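Local atomic coordinates of sulfite reductase [ferredoxin] (Mycobacterium tuberculosis, PDB entry 1ZJ8), a protein that probably catalyses the ferredoxin-dependent six-electron reduction of sulfite to sulfide, using one siroheme and one [4Fe-4S] cluster per subunit. Residues P248-V254 with Q266-V272; L121-Q126 with L369-D374; I127-F131 with E156-R160; L166-E170 with I207-A213. The contacts are given in a common frame with arbitrary orientation. Numbering follows the deposited sequence.

Contact 1 of 4, residues P248-V254 with Q266-V272; sequences PGLDLWV and QRVGAWV
Strands 249-254 and 266-272 are the antiparallel arms of a beta hairpin; the chain turns a corner at P248. Their axes approach to 4.6 Å, with 149° between the N-to-C directions. L250 and V272 form a hydrogen-bonded pair: L250 N to V272 O and V272 N to L250 O are both 2.9 Å. D251 and W271 follow as a non-hydrogen-bonded pair. The register then shifts by two, a beta bulge at V268-A270. L252 N binds A270 O at 3.3 Å, and V268 N binds L252 O at 3.0 Å. G269 sits in the bulge with phi/psi 89/19. Beyond it W253 pairs with R267, non-hydrogen-bonded, and V254 with Q266, hydrogen-bonded: V254 N to Q266 O is 3.1 Å and Q266 N to V254 O 2.7 Å.

L250, V254 and V272 share one face, which packs on helix 277-291. L252 (t, p) brings CG to 3.7 Å from V268 CG2. On the other face, D251 (t) meets R267 (m, t, p). R267 NE lies 2.7 Å from D251 OD2, and R267 NH2 3.1 Å from D251 OD1. W253 NE1 also donates to D251 OD2 at 3.0 Å. R267 CG makes a CH-pi contact 3.8 Å from the centroid of the W253 six-membered ring. W271 (t) packs beside G249, where a CB would clash with W271 CE2. The D251 carboxylate is thus neutralised by a salt bridge within the sheet, and the W253 indole lies against the aliphatic part of R267.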
loop_
_atom_site.group_PDB
_atom_site.type_symbol
_atom_site.label_atom_id
_atom_site.label_comp_id
_atom_site.label_asym_id
_atom_site.label_seq_id
_atom_site.Cartn_x
_atom_site.Cartn_y
_atom_site.Cartn_z
ATOM N N PRO A 248 24.219 -10.254 10.333
ATOM C CA PRO A 248 22.977 -9.623 9.891
ATOM C C PRO A 248 22.858 -9.537 8.380
ATOM O O PRO A 248 23.825 -9.236 7.702
ATOM C CB PRO A 248 23.033 -8.219 10.531
ATOM C CG PRO A 248 24.113 -8.299 11.584
ATOM C CD PRO A 248 25.093 -9.285 11.023
ATOM N N GLY A 249 21.674 -9.820 7.860
ATOM C CA GLY A 249 21.434 -9.775 6.419
ATOM C C GLY A 249 19.956 -9.933 6.136
ATOM O O GLY A 249 19.134 -9.784 7.047
ATOM N N LEU A 250 19.606 -10.259 4.897
ATOM C CA LEU A 250 18.207 -10.227 4.506
ATOM C C LEU A 250 17.705 -11.553 3.956
ATOM O O LEU A 250 18.283 -12.104 3.023
ATOM C CB LEU A 250 17.973 -9.083 3.507
ATOM C CG LEU A 250 18.166 -7.709 4.180
ATOM C CD1 LEU A 250 19.623 -7.214 4.132
ATOM C CD2 LEU A 250 17.253 -6.688 3.561
ATOM N N ASP A 251 16.629 -12.059 4.550
ATOM C CA ASP A 251 15.971 -13.267 4.066
ATOM C C ASP A 251 15.048 -12.907 2.882
ATOM O O ASP A 251 14.354 -11.892 2.908
ATOM C CB ASP A 251 15.218 -13.938 5.232
ATOM C CG ASP A 251 14.334 -15.076 4.790
ATOM O OD1 ASP A 251 14.625 -15.686 3.735
ATOM O OD2 ASP A 251 13.334 -15.363 5.499
ATOM N N LEU A 252 15.064 -13.730 1.838
ATOM C CA LEU A 252 14.381 -13.402 0.591
ATOM C C LEU A 252 13.042 -14.098 0.518
ATOM O O LEU A 252 12.963 -15.314 0.695
ATOM C CB LEU A 252 15.236 -13.808 -0.609
ATOM C CG LEU A 252 14.655 -13.630 -2.017
ATOM C CD1 LEU A 252 14.106 -12.240 -2.234
ATOM C CD2 LEU A 252 15.694 -13.947 -3.095
ATOM N N TRP A 253 11.995 -13.309 0.278
ATOM C CA TRP A 253 10.646 -13.793 0.062
ATOM C C TRP A 253 10.203 -13.388 -1.345
ATOM O O TRP A 253 10.602 -12.327 -1.856
ATOM C CB TRP A 253 9.695 -13.177 1.088
ATOM C CG TRP A 253 9.867 -13.669 2.491
ATOM C CD1 TRP A 253 10.981 -13.607 3.231
ATOM C CD2 TRP A 253 8.867 -14.288 3.314
ATOM N NE1 TRP A 253 10.763 -14.161 4.472
ATOM C CE2 TRP A 253 9.469 -14.575 4.554
ATOM C CE3 TRP A 253 7.527 -14.645 3.113
ATOM C CZ2 TRP A 253 8.790 -15.192 5.604
ATOM C CZ3 TRP A 253 6.840 -15.256 4.168
ATOM C CH2 TRP A 253 7.481 -15.521 5.401
ATOM N N VAL A 254 9.351 -14.220 -1.947
ATOM C CA VAL A 254 8.862 -14.005 -3.294
ATOM C C VAL A 254 7.435 -14.566 -3.430
ATOM O O VAL A 254 7.070 -15.532 -2.729
ATOM C CB VAL A 254 9.849 -14.660 -4.306
ATOM C CG1 VAL A 254 9.130 -15.307 -5.487
ATOM C CG2 VAL A 254 10.878 -13.632 -4.798
ATOM N N GLN A 266 6.398 -16.589 -0.300
ATOM C CA GLN A 266 7.054 -17.743 0.328
ATOM C C GLN A 266 8.581 -17.602 0.315
ATOM O O GLN A 266 9.156 -17.070 -0.626
ATOM C CB GLN A 266 6.662 -19.013 -0.416
ATOM C CG GLN A 266 5.210 -19.022 -0.900
ATOM C CD GLN A 266 4.975 -20.092 -1.931
ATOM O OE1 GLN A 266 5.057 -21.299 -1.632
ATOM N NE2 GLN A 266 4.709 -19.661 -3.172
ATOM N N ARG A 267 9.216 -18.110 1.366
ATOM C CA ARG A 267 10.654 -18.057 1.516
ATOM C C ARG A 267 11.396 -18.811 0.417
ATOM O O ARG A 267 11.172 -19.990 0.185
ATOM C CB ARG A 267 11.056 -18.670 2.855
ATOM C CG ARG A 267 10.486 -17.950 4.051
ATOM C CD ARG A 267 11.314 -18.146 5.299
ATOM N NE ARG A 267 12.744 -17.937 5.035
ATOM C CZ ARG A 267 13.684 -18.885 5.079
ATOM N NH1 ARG A 267 13.377 -20.143 5.356
ATOM N NH2 ARG A 267 14.948 -18.579 4.824
ATOM N N VAL A 268 12.332 -18.130 -0.219
ATOM C CA VAL A 268 13.221 -18.767 -1.172
ATOM C C VAL A 268 14.225 -19.679 -0.440
ATOM O O VAL A 268 14.814 -20.576 -1.048
ATOM C CB VAL A 268 13.946 -17.699 -2.005
ATOM C CG1 VAL A 268 14.948 -18.345 -2.962
ATOM C CG2 VAL A 268 12.913 -16.830 -2.765
ATOM N N GLY A 269 14.398 -19.438 0.865
ATOM C CA GLY A 269 15.330 -20.193 1.709
ATOM C C GLY A 269 16.729 -19.598 1.737
ATOM O O GLY A 269 17.682 -20.277 2.149
ATOM N N ALA A 270 16.833 -18.318 1.356
ATOM C CA ALA A 270 18.109 -17.670 1.065
ATOM C C ALA A 270 18.408 -16.533 2.030
ATOM O O ALA A 270 17.492 -15.830 2.484
ATOM C CB ALA A 270 18.110 -17.137 -0.369
ATOM N N TRP A 271 19.704 -16.356 2.312
ATOM C CA TRP A 271 20.242 -15.206 3.065
ATOM C C TRP A 271 21.075 -14.358 2.102
ATOM O O TRP A 271 21.880 -14.881 1.348
ATOM C CB TRP A 271 21.101 -15.688 4.250
ATOM C CG TRP A 271 21.684 -14.601 5.157
ATOM C CD1 TRP A 271 21.072 -14.014 6.247
ATOM C CD2 TRP A 271 22.995 -14.009 5.071
ATOM N NE1 TRP A 271 21.921 -13.093 6.830
ATOM C CE2 TRP A 271 23.104 -13.070 6.137
ATOM C CE3 TRP A 271 24.085 -14.176 4.200
ATOM C CZ2 TRP A 271 24.263 -12.301 6.353
ATOM C CZ3 TRP A 271 25.246 -13.413 4.422
ATOM C CH2 TRP A 271 25.316 -12.482 5.484
ATOM N N VAL A 272 20.869 -13.052 2.134
ATOM C CA VAL A 272 21.520 -12.129 1.216
ATOM C C VAL A 272 22.164 -10.970 1.993
ATOM O O VAL A 272 21.464 -10.203 2.666
ATOM C CB VAL A 272 20.486 -11.548 0.238
ATOM C CG1 VAL A 272 21.149 -10.607 -0.769
ATOM C CG2 VAL A 272 19.732 -12.678 -0.479
#

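Contact 2 of 4, residues L121-Q126 with L369-D374; sequences LRTLGQ and LTAVAD
Two helices pack almost antiparallel here, L121-Q126 against L369-D374. The segment axes come within 7.7 Å and cross at -153°. The closest CA pair is G125 with T370, at 4.7 Å. A CB on G125 would clash with T370 OG1, which lies 3.1 Å from G125 CA. The absence of a side chain permits this close approach.

T370 (m) keeps its hydroxyl for its own helix, where OG1 is hydrogen-bonded to G366 O, one turn back. The main chain is satisfied in the usual helical way: G125 N binds L121 O at 3.1 Å, Q126 N binds R122 O at 3.0 Å and A373 N binds L369 O at 3.1 Å. The polar link between the helices is a salt bridge. R122, with chi1 and chi2 both t, reaches across so that NH1 donates to D374 OD1 at 2.6 Å. R122 NH2 adds a weak bond to the same D374 OD1 at 3.2 Å. A373 CB lies over one face of the guanidinium.

On the buried side L121 (t, p) fits between the turns of the other helix. L121 CD2 is 3.6 Å from V372 CG1, and L121 CD1 is 4.0 Å from L369 CD2. L369 (m, t) also brings CD1 to 4.3 Å from L124 CB.

The contact joins the two ferredoxin-like half domains helix to helix. L121 and V372 rest on strand 384-386, L121 and L124 on strand 115-116, and L124 also meets L161 of helix 154-162.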
loop_
_atom_site.group_PDB
_atom_site.type_symbol
_atom_site.label_atom_id
_atom_site.label_comp_id
_atom_site.label_asym_id
_atom_site.label_seq_id
_atom_site.Cartn_x
_atom_site.Cartn_y
_atom_site.Cartn_z
ATOM N N LEU A 121 8.399 17.711 2.870
ATOM C CA LEU A 121 7.055 17.599 3.429
ATOM C C LEU A 121 6.280 18.918 3.261
ATOM O O LEU A 121 5.074 18.911 2.984
ATOM C CB LEU A 121 7.129 17.209 4.903
ATOM C CG LEU A 121 5.769 16.864 5.543
ATOM C CD1 LEU A 121 5.316 15.477 5.100
ATOM C CD2 LEU A 121 5.779 16.990 7.081
ATOM N N ARG A 122 6.983 20.042 3.409
ATOM C CA ARG A 122 6.399 21.357 3.165
ATOM C C ARG A 122 5.981 21.566 1.703
ATOM O O ARG A 122 4.904 22.125 1.422
ATOM C CB ARG A 122 7.378 22.435 3.577
ATOM C CG ARG A 122 6.812 23.825 3.437
ATOM C CD ARG A 122 7.861 24.858 3.751
ATOM N NE ARG A 122 8.603 24.535 4.967
ATOM C CZ ARG A 122 8.121 24.688 6.195
ATOM N NH1 ARG A 122 6.879 25.158 6.386
ATOM N NH2 ARG A 122 8.881 24.367 7.244
ATOM N N THR A 123 6.838 21.125 0.784
ATOM C CA THR A 123 6.565 21.213 -0.644
ATOM C C THR A 123 5.294 20.413 -0.961
ATOM O O THR A 123 4.357 20.943 -1.543
ATOM C CB THR A 123 7.790 20.697 -1.458
ATOM O OG1 THR A 123 8.962 21.471 -1.122
ATOM C CG2 THR A 123 7.518 20.742 -2.993
ATOM N N LEU A 124 5.260 19.156 -0.532
ATOM C CA LEU A 124 4.059 18.341 -0.627
ATOM C C LEU A 124 2.818 19.080 -0.135
ATOM O O LEU A 124 1.748 18.990 -0.733
ATOM C CB LEU A 124 4.241 17.068 0.193
ATOM C CG LEU A 124 4.801 15.868 -0.565
ATOM C CD1 LEU A 124 5.592 16.253 -1.827
ATOM C CD2 LEU A 124 5.676 15.024 0.374
ATOM N N GLY A 125 2.968 19.813 0.956
ATOM C CA GLY A 125 1.843 20.504 1.554
ATOM C C GLY A 125 1.330 21.621 0.681
ATOM O O GLY A 125 0.123 21.793 0.524
ATOM N N GLN A 126 2.266 22.374 0.112
ATOM C CA GLN A 126 1.948 23.529 -0.724
ATOM C C GLN A 126 1.405 23.156 -2.098
ATOM O O GLN A 126 0.459 23.786 -2.572
ATOM C CB GLN A 126 3.188 24.377 -0.866
ATOM C CG GLN A 126 3.605 24.983 0.464
ATOM C CD GLN A 126 5.016 25.495 0.466
ATOM O OE1 GLN A 126 5.777 25.289 -0.491
ATOM N NE2 GLN A 126 5.384 26.175 1.550
ATOM N N LEU A 369 -0.204 18.870 6.163
ATOM C CA LEU A 369 1.180 18.492 5.885
ATOM C C LEU A 369 2.110 19.682 6.123
ATOM O O LEU A 369 3.230 19.534 6.647
ATOM C CB LEU A 369 1.328 17.979 4.436
ATOM C CG LEU A 369 0.668 16.631 4.113
ATOM C CD1 LEU A 369 0.717 16.313 2.619
ATOM C CD2 LEU A 369 1.342 15.508 4.876
ATOM N N THR A 370 1.642 20.867 5.740
ATOM C CA THR A 370 2.454 22.057 5.907
ATOM C C THR A 370 2.525 22.359 7.386
ATOM O O THR A 370 3.594 22.688 7.906
ATOM C CB THR A 370 1.955 23.237 5.051
ATOM O OG1 THR A 370 1.854 22.795 3.695
ATOM C CG2 THR A 370 2.947 24.413 5.082
ATOM N N ALA A 371 1.401 22.189 8.073
ATOM C CA ALA A 371 1.349 22.419 9.523
ATOM C C ALA A 371 2.357 21.543 10.286
ATOM O O ALA A 371 3.016 22.018 11.235
ATOM C CB ALA A 371 -0.055 22.186 10.028
ATOM N N VAL A 372 2.462 20.282 9.859
ATOM C CA VAL A 372 3.388 19.312 10.451
ATOM C C VAL A 372 4.844 19.724 10.187
ATOM O O VAL A 372 5.710 19.571 11.050
ATOM C CB VAL A 372 3.164 17.857 9.889
ATOM C CG1 VAL A 372 4.277 16.906 10.358
ATOM C CG2 VAL A 372 1.793 17.306 10.270
ATOM N N ALA A 373 5.107 20.250 8.997
ATOM C CA ALA A 373 6.459 20.694 8.660
ATOM C C ALA A 373 6.957 21.765 9.623
ATOM O O ALA A 373 8.126 21.736 10.017
ATOM C CB ALA A 373 6.521 21.184 7.224
ATOM N N ASP A 374 6.072 22.681 10.021
ATOM C CA ASP A 374 6.435 23.766 10.962
ATOM C C ASP A 374 6.610 23.266 12.393
ATOM O O ASP A 374 7.468 23.769 13.143
ATOM C CB ASP A 374 5.415 24.916 10.886
ATOM C CG ASP A 374 5.373 25.550 9.496
ATOM O OD1 ASP A 374 6.466 25.714 8.905
ATOM O OD2 ASP A 374 4.267 25.837 8.971
#

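Contact 3 of 4, residues I127-F131 with E156-R160; sequences ISTEF and EIWRR
Both segments are helices of one ferredoxin-like half domain, lying side by side and both touching strand 144-149. I127-F131 ends helix 118-131, and E156-R160 lies within helix 154-162. They run nearly antiparallel, at 164°, with axes 11.9 Å apart at closest approach. At this spacing side chains bridge the gap. The nearest CA atoms are those of I127 and I157, 6.9 Å apart.

R160, I127 and F131 lose the most surface. I127 (m) points CB sideways, but its end reaches across. I127 CD1 lies 3.7 Å from R160 CD, and I127 CG2 is 3.9 Å from I157 CG1. I127 also touches Y146, and I157 touches I149, both of strand 144-149. F131 (m) directs its CB toward the other helix. F131 CD1 comes to 3.4 Å from CG1 of I157 (m, t). The far end of the ring reaches R160, with F131 CZ 3.5 Å from R160 NH2.

R160 leaves its backbone with chi1 m and extends past I127 and F131 to two acids, E130 and E156. Its NH2 forms a salt bridge across the helices to E130, which is t at chi1 and chi2. Within its own helix R160 also pairs with E156, four residues back, and E156 pairs with R159. The four charged side chains make one salt-bridge network at the more exposed side of the contact. R160 NH2 is 3.0 Å from E130 OE1, and R160 NE is 3.2 Å from E156 OE1.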
loop_
_atom_site.group_PDB
_atom_site.type_symbol
_atom_site.label_atom_id
_atom_site.label_comp_id
_atom_site.label_asym_id
_atom_site.label_seq_id
_atom_site.Cartn_x
_atom_site.Cartn_y
_atom_site.Cartn_z
ATOM N N ILE A 127 1.998 22.132 -2.719
ATOM C CA ILE A 127 1.457 21.543 -3.938
ATOM C C ILE A 127 -0.034 21.249 -3.721
ATOM O O ILE A 127 -0.859 21.642 -4.549
ATOM C CB ILE A 127 2.184 20.204 -4.365
ATOM C CG1 ILE A 127 3.717 20.348 -4.537
ATOM C CG2 ILE A 127 1.635 19.677 -5.655
ATOM C CD1 ILE A 127 4.216 21.688 -4.994
ATOM N N SER A 128 -0.373 20.568 -2.615
ATOM C CA SER A 128 -1.750 20.094 -2.381
ATOM C C SER A 128 -2.709 21.268 -2.250
ATOM O O SER A 128 -3.758 21.307 -2.926
ATOM C CB SER A 128 -1.840 19.238 -1.115
ATOM O OG SER A 128 -3.185 18.849 -0.819
ATOM N N THR A 129 -2.335 22.216 -1.388
ATOM C CA THR A 129 -3.180 23.368 -1.077
ATOM C C THR A 129 -3.492 24.166 -2.350
ATOM O O THR A 129 -4.612 24.644 -2.540
ATOM C CB THR A 129 -2.506 24.304 -0.007
ATOM O OG1 THR A 129 -2.020 23.535 1.110
ATOM C CG2 THR A 129 -3.490 25.339 0.503
ATOM N N GLU A 130 -2.504 24.243 -3.239
ATOM C CA GLU A 130 -2.558 25.093 -4.426
ATOM C C GLU A 130 -3.050 24.398 -5.676
ATOM O O GLU A 130 -3.727 25.014 -6.470
ATOM C CB GLU A 130 -1.168 25.658 -4.712
ATOM C CG GLU A 130 -1.165 26.977 -5.474
ATOM C CD GLU A 130 0.173 27.238 -6.182
ATOM O OE1 GLU A 130 1.145 27.669 -5.486
ATOM O OE2 GLU A 130 0.232 27.011 -7.429
ATOM N N PHE A 131 -2.695 23.136 -5.875
ATOM C CA PHE A 131 -3.063 22.429 -7.108
ATOM C C PHE A 131 -4.029 21.271 -6.956
ATOM O O PHE A 131 -4.482 20.758 -7.974
ATOM C CB PHE A 131 -1.826 21.844 -7.785
ATOM C CG PHE A 131 -0.836 22.861 -8.247
ATOM C CD1 PHE A 131 0.514 22.674 -7.996
ATOM C CD2 PHE A 131 -1.251 23.993 -8.951
ATOM C CE1 PHE A 131 1.427 23.594 -8.420
ATOM C CE2 PHE A 131 -0.345 24.918 -9.393
ATOM C CZ PHE A 131 0.998 24.726 -9.126
ATOM N N GLU A 156 4.807 21.985 -13.724
ATOM C CA GLU A 156 5.095 22.885 -12.589
ATOM C C GLU A 156 5.328 22.061 -11.318
ATOM O O GLU A 156 6.282 22.296 -10.571
ATOM C CB GLU A 156 3.934 23.876 -12.355
ATOM C CG GLU A 156 4.351 25.329 -12.069
ATOM C CD GLU A 156 4.864 25.575 -10.649
ATOM O OE1 GLU A 156 5.749 24.816 -10.200
ATOM O OE2 GLU A 156 4.414 26.552 -9.998
ATOM N N ILE A 157 4.451 21.088 -11.086
ATOM C CA ILE A 157 4.572 20.224 -9.927
ATOM C C ILE A 157 5.909 19.478 -9.973
ATOM O O ILE A 157 6.697 19.560 -9.015
ATOM C CB ILE A 157 3.373 19.245 -9.831
ATOM C CG1 ILE A 157 2.093 20.042 -9.511
ATOM C CG2 ILE A 157 3.640 18.169 -8.780
ATOM C CD1 ILE A 157 0.806 19.288 -9.710
ATOM N N TRP A 158 6.170 18.794 -11.095
ATOM C CA TRP A 158 7.400 17.993 -11.272
ATOM C C TRP A 158 8.654 18.783 -10.937
ATOM O O TRP A 158 9.642 18.254 -10.427
ATOM C CB TRP A 158 7.508 17.474 -12.707
ATOM C CG TRP A 158 6.710 16.214 -12.975
ATOM C CD1 TRP A 158 6.304 15.267 -12.057
ATOM C CD2 TRP A 158 6.280 15.735 -14.253
ATOM N NE1 TRP A 158 5.631 14.251 -12.688
ATOM C CE2 TRP A 158 5.601 14.510 -14.035
ATOM C CE3 TRP A 158 6.400 16.220 -15.559
ATOM C CZ2 TRP A 158 5.039 13.769 -15.083
ATOM C CZ3 TRP A 158 5.845 15.490 -16.591
ATOM C CH2 TRP A 158 5.171 14.278 -16.349
ATOM N N ARG A 159 8.584 20.067 -11.223
ATOM C CA ARG A 159 9.684 20.961 -11.019
ATOM C C ARG A 159 9.896 21.273 -9.517
ATOM O O ARG A 159 11.037 21.255 -9.033
ATOM C CB ARG A 159 9.413 22.211 -11.858
ATOM C CG ARG A 159 10.641 22.840 -12.500
ATOM C CD ARG A 159 10.895 24.234 -11.953
ATOM N NE ARG A 159 9.668 25.047 -11.961
ATOM C CZ ARG A 159 9.097 25.615 -10.887
ATOM N NH1 ARG A 159 9.641 25.502 -9.662
ATOM N NH2 ARG A 159 7.973 26.327 -11.044
ATOM N N ARG A 160 8.808 21.535 -8.783
ATOM C CA ARG A 160 8.890 21.741 -7.316
ATOM C C ARG A 160 9.225 20.446 -6.562
ATOM O O ARG A 160 9.951 20.467 -5.567
ATOM C CB ARG A 160 7.580 22.290 -6.743
ATOM C CG ARG A 160 7.087 23.558 -7.389
ATOM C CD ARG A 160 6.312 24.432 -6.415
ATOM N NE ARG A 160 5.168 25.072 -7.068
ATOM C CZ ARG A 160 4.387 26.007 -6.516
ATOM N NH1 ARG A 160 4.604 26.448 -5.281
ATOM N NH2 ARG A 160 3.369 26.505 -7.206
#

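Contact 4 of 4, residues L166-E170 with I207-A213; sequences LQTTE and IGKPDFA
Neither L166-E170 nor I207-A213 is regular helix or strand. The backbones come closest at T169 and G208, whose CA atoms are 6.1 Å apart. The second segment starts at I207, which is m at both chi angles. I207 CG2 lies 4.2 Å from T169 CG2 and 3.7 Å from E170 OE1. G208 comes next, with phi/psi 95/0, where a CB would be jammed against the carbonyl of I207. Its CA is 3.6 Å from T169 CG2. Its amide makes the one hydrogen bond between the segments, G208 N to E170 OE1 at 2.6 Å.

E170 has a left-handed backbone, at 55/32, and a side chain with chi1 m and chi2 t whose CB points toward the other loop. Just before it, T169 OG1 donates to Q167 OE1 at 2.6 Å. This is loop-to-loop packing. It ties the link between helix 154-162 and strand 176-181 to the loop between helix 196-206 and strand 219-224. Strands 176-181 and 219-224 are parallel neighbours in the mixed beta-sheet of the first 4Fe-4S domain.

From K209 the chain turns away and then curls back, with A213 N hydrogen-bonded to P210 O at 3.2 Å. F212 (m) leads its ring away, onto T285 and S286 of helix 277-291. A213 closes the segment beside the second carboxylate oxygen: A213 CA is 3.5 Å from E170 OE2, and the carbonyl of A213 accepts a hydrogen bond from W76 NE1.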
loop_
_atom_site.group_PDB
_atom_site.type_symbol
_atom_site.label_atom_id
_atom_site.label_comp_id
_atom_site.label_asym_id
_atom_site.label_seq_id
_atom_site.Cartn_x
_atom_site.Cartn_y
_atom_site.Cartn_z
ATOM N N LEU A 166 12.085 14.521 -5.084
ATOM C CA LEU A 166 10.939 13.636 -5.277
ATOM C C LEU A 166 10.549 13.504 -6.745
ATOM O O LEU A 166 10.765 14.407 -7.541
ATOM C CB LEU A 166 9.747 14.134 -4.452
ATOM C CG LEU A 166 9.947 14.070 -2.929
ATOM C CD1 LEU A 166 9.095 15.103 -2.215
ATOM C CD2 LEU A 166 9.637 12.667 -2.417
ATOM N N GLN A 167 9.971 12.357 -7.078
ATOM C CA GLN A 167 9.566 12.031 -8.432
ATOM C C GLN A 167 8.273 11.192 -8.405
ATOM O O GLN A 167 7.848 10.720 -7.345
ATOM C CB GLN A 167 10.690 11.280 -9.155
ATOM C CG GLN A 167 11.303 10.089 -8.387
ATOM C CD GLN A 167 12.315 9.281 -9.240
ATOM O OE1 GLN A 167 12.021 8.897 -10.372
ATOM N NE2 GLN A 167 13.502 9.033 -8.689
ATOM N N THR A 168 7.641 11.037 -9.568
ATOM C CA THR A 168 6.442 10.220 -9.697
ATOM C C THR A 168 6.730 9.035 -10.600
ATOM O O THR A 168 5.812 8.347 -11.041
ATOM C CB THR A 168 5.213 11.041 -10.255
ATOM O OG1 THR A 168 5.451 11.512 -11.597
ATOM C CG2 THR A 168 4.906 12.239 -9.362
ATOM N N THR A 169 8.009 8.781 -10.860
ATOM C CA THR A 169 8.395 7.774 -11.841
ATOM C C THR A 169 7.969 6.351 -11.453
ATOM O O THR A 169 8.283 5.867 -10.364
ATOM C CB THR A 169 9.921 7.763 -12.059
ATOM O OG1 THR A 169 10.392 9.097 -12.327
ATOM C CG2 THR A 169 10.303 6.805 -13.211
ATOM N N GLU A 170 7.272 5.685 -12.370
ATOM C CA GLU A 170 6.884 4.287 -12.198
ATOM C C GLU A 170 6.120 4.108 -10.884
ATOM O O GLU A 170 6.196 3.050 -10.246
ATOM C CB GLU A 170 8.113 3.343 -12.300
ATOM C CG GLU A 170 8.664 3.138 -13.744
ATOM C CD GLU A 170 10.075 2.512 -13.820
ATOM O OE1 GLU A 170 11.035 3.094 -13.271
ATOM O OE2 GLU A 170 10.244 1.458 -14.469
ATOM N N ILE A 207 15.263 2.319 -11.285
ATOM C CA ILE A 207 14.040 3.097 -11.443
ATOM C C ILE A 207 14.239 4.196 -12.456
ATOM O O ILE A 207 15.182 4.959 -12.363
ATOM C CB ILE A 207 13.551 3.682 -10.072
ATOM C CG1 ILE A 207 13.100 2.531 -9.154
ATOM C CG2 ILE A 207 12.412 4.726 -10.241
ATOM C CD1 ILE A 207 12.161 1.529 -9.812
ATOM N N GLY A 208 13.325 4.244 -13.426
ATOM C CA GLY A 208 13.309 5.263 -14.476
ATOM C C GLY A 208 14.015 4.831 -15.750
ATOM O O GLY A 208 14.056 5.594 -16.703
ATOM N N LYS A 209 14.555 3.608 -15.766
ATOM C CA LYS A 209 15.448 3.133 -16.840
ATOM C C LYS A 209 14.767 2.025 -17.634
ATOM O O LYS A 209 13.934 1.289 -17.094
ATOM C CB LYS A 209 16.771 2.599 -16.253
ATOM C CG LYS A 209 17.486 3.568 -15.291
ATOM C CD LYS A 209 18.863 4.027 -15.783
ATOM C CE LYS A 209 19.526 4.956 -14.754
ATOM N NZ LYS A 209 21.015 4.809 -14.691
ATOM N N PRO A 210 15.143 1.872 -18.914
ATOM C CA PRO A 210 14.372 0.995 -19.808
ATOM C C PRO A 210 14.238 -0.458 -19.355
ATOM O O PRO A 210 13.213 -1.086 -19.628
ATOM C CB PRO A 210 15.135 1.081 -21.147
ATOM C CG PRO A 210 16.512 1.616 -20.793
ATOM C CD PRO A 210 16.294 2.498 -19.599
ATOM N N ASP A 211 15.233 -0.992 -18.662
ATOM C CA ASP A 211 15.281 -2.452 -18.466
ATOM C C ASP A 211 14.080 -3.036 -17.736
ATOM O O ASP A 211 13.635 -4.128 -18.075
ATOM C CB ASP A 211 16.580 -2.869 -17.790
ATOM C CG ASP A 211 17.778 -2.418 -18.576
ATOM O OD1 ASP A 211 17.965 -1.174 -18.665
ATOM O OD2 ASP A 211 18.486 -3.292 -19.133
ATOM N N PHE A 212 13.556 -2.295 -16.758
ATOM C CA PHE A 212 12.419 -2.740 -15.946
ATOM C C PHE A 212 11.195 -1.844 -16.128
ATOM O O PHE A 212 10.270 -1.874 -15.313
ATOM C CB PHE A 212 12.831 -2.808 -14.471
ATOM C CG PHE A 212 13.998 -3.710 -14.234
ATOM C CD1 PHE A 212 13.902 -5.065 -14.530
ATOM C CD2 PHE A 212 15.198 -3.210 -13.766
ATOM C CE1 PHE A 212 14.973 -5.910 -14.334
ATOM C CE2 PHE A 212 16.290 -4.047 -13.578
ATOM C CZ PHE A 212 16.179 -5.396 -13.861
ATOM N N ALA A 213 11.168 -1.077 -17.213
ATOM C CA ALA A 213 10.014 -0.253 -17.518
ATOM C C ALA A 213 8.861 -1.021 -18.175
ATOM O O ALA A 213 7.784 -0.466 -18.331
ATOM C CB ALA A 213 10.434 0.930 -18.384
#

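Contacts 2 and 3 share helix 118-131 and have centres 12 Å apart. They touch where T123 CG2 meets R160 O at 3.6 Å. Contact 4 meets both: L124 CD1 is 3.7 Å from L166 CD1, and W158 NE1 is 3.0 Å from T168 OG1, a probable hydrogen bond. Contact 1 stands apart, its centre about 40 Å from that of contact 3, across the centre of the chain. Contacts 3, 4 and 1 close in that order along the chain. All three fall within the span bracketed by contact 2. Contact 2 thus pairs the repeated ferredoxin-like halves, while contact 4 joins the loops preceding parallel strands 176-181 and 219-224, whose sheet also contains contact 1.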